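Local coordinates for protein cytochrome B5-HOST origin (PDB 4B8N) that binds a b-type heme and probably carries electrons between redox partners, as a viral member of the cytochrome b5 family, at residues D15-I21 with L86-K90. Coordinates in Å, arbitrary orientation, origin at the centre of the assembly. Where two conformers were deposited one is given. Residues are numbered along the deposited sequence.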
loop_
_atom_site.group_PDB
_atom_site.type_symbol
_atom_site.label_atom_id
_atom_site.label_comp_id
_atom_site.label_asym_id
_atom_site.label_seq_id
_atom_site.Cartn_x
_atom_site.Cartn_y
_atom_site.Cartn_z
ATOM N N ASP A 15 -7.409 5.171 -13.553
ATOM C CA ASP A 15 -6.008 5.438 -13.193
ATOM C C ASP A 15 -5.882 5.634 -11.676
ATOM O O ASP A 15 -6.840 5.406 -10.941
ATOM C CB ASP A 15 -5.481 6.672 -13.948
ATOM C CG ASP A 15 -6.362 7.926 -13.756
ATOM O OD1 ASP A 15 -7.510 7.815 -13.262
ATOM O OD2 ASP A 15 -5.898 9.035 -14.110
ATOM N N LEU A 16 -4.720 6.084 -11.205
ATOM C CA LEU A 16 -4.439 6.145 -9.761
ATOM C C LEU A 16 -5.049 7.343 -8.996
ATOM O O LEU A 16 -4.386 7.973 -8.168
ATOM C CB LEU A 16 -2.920 6.044 -9.520
ATOM C CG LEU A 16 -2.246 4.736 -9.976
ATOM C CD1 LEU A 16 -0.730 4.784 -9.779
ATOM C CD2 LEU A 16 -2.833 3.539 -9.245
ATOM N N SER A 17 -6.322 7.643 -9.245
ATOM C CA SER A 17 -7.011 8.671 -8.453
ATOM C C SER A 17 -7.423 8.112 -7.091
ATOM O O SER A 17 -7.558 6.902 -6.929
ATOM C CB SER A 17 -8.242 9.182 -9.190
ATOM O OG SER A 17 -9.233 8.168 -9.266
ATOM N N LEU A 18 -7.651 8.996 -6.126
ATOM C CA LEU A 18 -8.087 8.578 -4.796
ATOM C C LEU A 18 -9.377 7.777 -4.860
ATOM O O LEU A 18 -9.539 6.790 -4.140
ATOM C CB LEU A 18 -8.245 9.787 -3.875
ATOM C CG LEU A 18 -6.989 10.624 -3.610
ATOM C CD1 LEU A 18 -7.368 11.898 -2.868
ATOM C CD2 LEU A 18 -5.973 9.833 -2.809
ATOM N N THR A 19 -10.276 8.195 -5.750
ATOM C CA THR A 19 -11.525 7.480 -6.006
ATOM C C THR A 19 -11.258 6.042 -6.430
ATOM O O THR A 19 -11.840 5.104 -5.876
ATOM C CB THR A 19 -12.395 8.220 -7.053
ATOM O OG1 THR A 19 -12.906 9.420 -6.465
ATOM C CG2 THR A 19 -13.587 7.368 -7.514
ATOM N N GLU A 20 -10.383 5.858 -7.412
ATOM C CA GLU A 20 -10.070 4.515 -7.870
ATOM C C GLU A 20 -9.336 3.726 -6.785
ATOM O O GLU A 20 -9.606 2.536 -6.584
ATOM C CB GLU A 20 -9.285 4.534 -9.185
ATOM C CG GLU A 20 -8.689 3.191 -9.606
ATOM C CD GLU A 20 -9.720 2.139 -9.998
ATOM O OE1 GLU A 20 -10.875 2.506 -10.325
ATOM O OE2 GLU A 20 -9.368 0.933 -9.988
ATOM N N ILE A 21 -8.438 4.392 -6.062
ATOM C CA ILE A 21 -7.655 3.710 -5.014
ATOM C C ILE A 21 -8.573 3.143 -3.922
ATOM O O ILE A 21 -8.427 1.994 -3.494
ATOM C CB ILE A 21 -6.570 4.637 -4.406
ATOM C CG1 ILE A 21 -5.519 4.993 -5.462
ATOM C CG2 ILE A 21 -5.891 3.978 -3.196
ATOM C CD1 ILE A 21 -4.679 6.214 -5.123
ATOM N N LEU A 86 2.849 0.677 -8.035
ATOM C CA LEU A 86 1.973 1.026 -9.138
ATOM C C LEU A 86 2.257 2.414 -9.698
ATOM O O LEU A 86 2.132 2.621 -10.900
ATOM C CB LEU A 86 0.498 0.890 -8.731
ATOM C CG LEU A 86 0.069 -0.470 -8.156
ATOM C CD1 LEU A 86 -1.431 -0.472 -7.995
ATOM C CD2 LEU A 86 0.507 -1.651 -9.026
ATOM N N GLY A 87 2.641 3.351 -8.832
ATOM C CA GLY A 87 2.946 4.720 -9.253
ATOM C C GLY A 87 2.362 5.781 -8.329
ATOM O O GLY A 87 1.759 5.460 -7.299
ATOM N N PRO A 88 2.527 7.065 -8.694
ATOM C CA PRO A 88 2.035 8.123 -7.825
ATOM C C PRO A 88 0.513 8.347 -7.939
ATOM O O PRO A 88 -0.076 8.096 -8.999
ATOM C CB PRO A 88 2.811 9.353 -8.318
ATOM C CG PRO A 88 2.973 9.105 -9.792
ATOM C CD PRO A 88 3.092 7.600 -9.951
ATOM N N VAL A 89 -0.101 8.792 -6.837
ATOM C CA VAL A 89 -1.504 9.223 -6.815
ATOM C C VAL A 89 -1.740 10.331 -7.854
ATOM O O VAL A 89 -0.939 11.263 -7.973
ATOM C CB VAL A 89 -1.900 9.749 -5.408
ATOM C CG1 VAL A 89 -3.309 10.335 -5.395
ATOM C CG2 VAL A 89 -1.804 8.644 -4.370
ATOM N N LYS A 90 -2.821 10.206 -8.614
ATOM C CA LYS A 90 -3.219 11.237 -9.565
ATOM C C LYS A 90 -4.194 12.209 -8.912
ATOM O O LYS A 90 -5.317 11.830 -8.554
ATOM C CB LYS A 90 -3.824 10.614 -10.827
ATOM C CG LYS A 90 -2.786 10.244 -11.883
ATOM C CD LYS A 90 -2.114 8.922 -11.562
ATOM C CE LYS A 90 -0.668 8.875 -12.036
ATOM N NZ LYS A 90 -0.036 7.592 -11.609
#
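How the two ends of a small domain are joined is well illustrated where the last strand meets the N-terminal helix. Leu86 opens segment 86-90: its CB lies 4.2 Å from Leu16 CD1, and both leucines also touch Trp31 of strand 29-34. With Gly87 it forms a classic beta bulge opposite Val38. Gly87, at phi 136°, adopts backbone angles that call for glycine, and its C sits 3.6 Å from Leu16 CD1. Leu16 CD1 also meets Pro88 O at 3.5 Å, so one leucine end lies along three consecutive residues. In the cytochrome b5 fold strand 85-88 is an outermost strand of the antiparallel sheet within the chain, the side chain of Leu86 being about 12 Å from the heme. Beyond the strand, Val89 reaches the helix with its methyls, CG1 3.7 Å from Leu18 CD2 and CG2 3.8 Å from Ile21 CD1; Ser17 N-caps that helix, its OG accepting from Glu20 N at 3.2 Å. Lys90 supplies the one hydrogen bond between the segments, Lys90 N to Leu16 O at 2.8 Å and 173°, with Leu16 at the centre of an inverse gamma turn. The Lys90 side chain folds back beside Leu16, and Lys90 NZ donates a hydrogen bond to Pro88 O at 2.7 Å.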